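Local coordinates for ERPP protein (Borrelia burgdorferi, PDB 4BOB) that probably binds the complement regulator factor H as an outer surface lipoprotein of the Lyme disease spirochaete, helping it to evade complement, at residues E31-V37 / V158-K164. Coordinates in Å, arbitrary orientation, origin at the centre of the assembly. Residues are numbered along the deposited sequence.
Sequences EFSKFTV and VLKKNLK
This contact packs the C-terminal helix against the first strand of the antiparallel sheet that dominates the Erp fold. Strand 34-37 and helix 158-162 run antiparallel, at 169°, with their axes 9.2 Å apart. The antiparallel run pairs the start of segment 31-37 with the C-terminal Lys-164: CA of Glu-31 lies 5.8 Å from CA of Lys-164, and CA of Val-37 lies 6.6 Å from CA of Val-158. Before the strand, Glu-31 N and Phe-32 N both give weak hydrogen bonds to Lys-164 O, at 3.1 and 3.2 Å. The CA-CB bond of Phe-32 points toward the helical segment, and with chi1 p its CE2 lies 3.3 Å from Leu-163 CD1. Leu-163 has left the helix and centres an inverse gamma turn, which brings Lys-164 back toward Glu-31. Leu-163 also packs on Phe-87 of helix 84-93. From Lys-34 the backbone is extended, and side chains alternate. Lys-34 and Thr-36 point away from the helix; Phe-35 and Val-37 point toward it. The Phe-35 ring (chi1 p) meets Leu-163 at its edge, CZ to CD2 3.8 Å. Asn-162 CB sits over the Phe-35 face in a CH-pi contact, 3.3 Å from the ring centroid and 10° off its normal. Asn-162 ND2 bonds back to Val-158 O at 2.9 Å. Val-37 CG2 touches Val-158 CG1 at 3.8 Å, and Val-37 CG1 lies 4.3 Å from Leu-159 CD2.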
# COMPACT_ATOMS: atom_id res chain seq x y z
N GLU A 31 -0.57 -18.92 -3.22
CA GLU A 31 -0.04 -19.74 -2.12
C GLU A 31 -0.22 -19.12 -0.73
O GLU A 31 -0.55 -19.82 0.22
CB GLU A 31 1.46 -20.02 -2.35
CG GLU A 31 1.78 -20.74 -3.65
CD GLU A 31 1.27 -22.17 -3.64
OE1 GLU A 31 0.04 -22.39 -3.53
OE2 GLU A 31 2.11 -23.09 -3.73
N PHE A 32 -0.00 -17.82 -0.63
CA PHE A 32 0.28 -17.20 0.65
C PHE A 32 -0.97 -16.84 1.44
O PHE A 32 -2.03 -16.60 0.88
CB PHE A 32 1.22 -15.98 0.47
CG PHE A 32 0.51 -14.71 0.06
CD1 PHE A 32 -0.16 -13.93 1.00
CD2 PHE A 32 0.58 -14.25 -1.24
CE1 PHE A 32 -0.79 -12.75 0.63
CE2 PHE A 32 -0.03 -13.07 -1.62
CZ PHE A 32 -0.73 -12.32 -0.69
N SER A 33 -0.80 -16.80 2.75
CA SER A 33 -1.87 -16.48 3.68
C SER A 33 -1.69 -15.05 4.20
O SER A 33 -2.52 -14.17 3.98
CB SER A 33 -1.81 -17.48 4.84
OG SER A 33 -3.06 -17.62 5.46
N LYS A 34 -0.57 -14.82 4.86
CA LYS A 34 -0.34 -13.59 5.57
C LYS A 34 1.14 -13.30 5.67
O LYS A 34 1.93 -14.20 5.93
CB LYS A 34 -0.92 -13.68 6.98
CG LYS A 34 -0.46 -12.55 7.91
CD LYS A 34 -1.22 -12.56 9.23
CE LYS A 34 -0.69 -13.62 10.18
NZ LYS A 34 -1.52 -13.60 11.42
N PHE A 35 1.49 -12.04 5.51
CA PHE A 35 2.84 -11.60 5.78
C PHE A 35 2.91 -10.08 6.02
O PHE A 35 1.92 -9.35 5.88
CB PHE A 35 3.77 -12.05 4.65
CG PHE A 35 3.57 -11.30 3.37
CD1 PHE A 35 2.58 -11.67 2.48
CD2 PHE A 35 4.39 -10.24 3.06
CE1 PHE A 35 2.40 -10.98 1.30
CE2 PHE A 35 4.24 -9.55 1.87
CZ PHE A 35 3.24 -9.93 0.99
N THR A 36 4.09 -9.64 6.43
CA THR A 36 4.30 -8.25 6.81
C THR A 36 5.46 -7.76 5.99
O THR A 36 6.31 -8.55 5.54
CB THR A 36 4.61 -8.12 8.31
OG1 THR A 36 3.77 -9.00 9.05
CG2 THR A 36 4.32 -6.73 8.80
N VAL A 37 5.47 -6.44 5.78
CA VAL A 37 6.55 -5.76 5.06
C VAL A 37 6.59 -4.29 5.52
O VAL A 37 5.56 -3.69 5.82
CB VAL A 37 6.41 -5.92 3.51
CG1 VAL A 37 4.97 -5.70 3.05
CG2 VAL A 37 7.39 -5.01 2.76
N VAL A 158 11.15 -7.67 -0.74
CA VAL A 158 10.25 -8.34 0.19
C VAL A 158 8.89 -8.64 -0.48
O VAL A 158 8.38 -9.75 -0.34
CB VAL A 158 10.08 -7.57 1.51
CG1 VAL A 158 9.18 -8.36 2.46
CG2 VAL A 158 11.44 -7.32 2.17
N LEU A 159 8.33 -7.68 -1.23
CA LEU A 159 7.06 -7.89 -1.95
C LEU A 159 7.13 -9.03 -2.98
O LEU A 159 6.14 -9.68 -3.28
CB LEU A 159 6.61 -6.62 -2.67
CG LEU A 159 5.93 -5.48 -1.88
CD1 LEU A 159 5.70 -4.27 -2.77
CD2 LEU A 159 4.61 -5.90 -1.27
N LYS A 160 8.30 -9.27 -3.54
CA LYS A 160 8.48 -10.32 -4.53
C LYS A 160 8.61 -11.71 -3.87
O LYS A 160 7.94 -12.65 -4.30
CB LYS A 160 9.67 -10.01 -5.44
CG LYS A 160 9.35 -8.94 -6.48
CD LYS A 160 10.58 -8.41 -7.20
CE LYS A 160 11.17 -9.41 -8.19
NZ LYS A 160 12.37 -8.84 -8.87
N LYS A 161 9.46 -11.80 -2.84
CA LYS A 161 9.59 -13.02 -2.01
C LYS A 161 8.25 -13.59 -1.56
O LYS A 161 8.03 -14.80 -1.63
CB LYS A 161 10.46 -12.75 -0.76
CG LYS A 161 11.92 -13.13 -0.94
CD LYS A 161 12.78 -12.81 0.29
CE LYS A 161 14.27 -13.05 0.01
NZ LYS A 161 15.23 -12.29 0.89
N ASN A 162 7.35 -12.73 -1.10
CA ASN A 162 6.13 -13.16 -0.43
C ASN A 162 4.91 -13.21 -1.32
O ASN A 162 4.05 -14.05 -1.09
CB ASN A 162 5.84 -12.25 0.76
CG ASN A 162 6.86 -12.40 1.89
OD1 ASN A 162 6.60 -13.10 2.87
ND2 ASN A 162 8.00 -11.73 1.77
N LEU A 163 4.81 -12.32 -2.32
CA LEU A 163 3.59 -12.18 -3.17
C LEU A 163 3.48 -13.23 -4.28
O LEU A 163 3.84 -12.97 -5.44
CB LEU A 163 3.51 -10.78 -3.82
CG LEU A 163 2.51 -9.68 -3.43
CD1 LEU A 163 1.28 -10.24 -2.72
CD2 LEU A 163 3.14 -8.59 -2.58
N LYS A 164 2.99 -14.41 -3.93
CA LYS A 164 2.77 -15.49 -4.89
C LYS A 164 1.66 -16.42 -4.38
O LYS A 164 1.65 -16.81 -3.22
CB LYS A 164 4.05 -16.33 -5.16
CG LYS A 164 5.44 -15.76 -4.79
CD LYS A 164 6.00 -16.35 -3.50
CE LYS A 164 6.07 -17.87 -3.53
NZ LYS A 164 6.99 -18.48 -2.51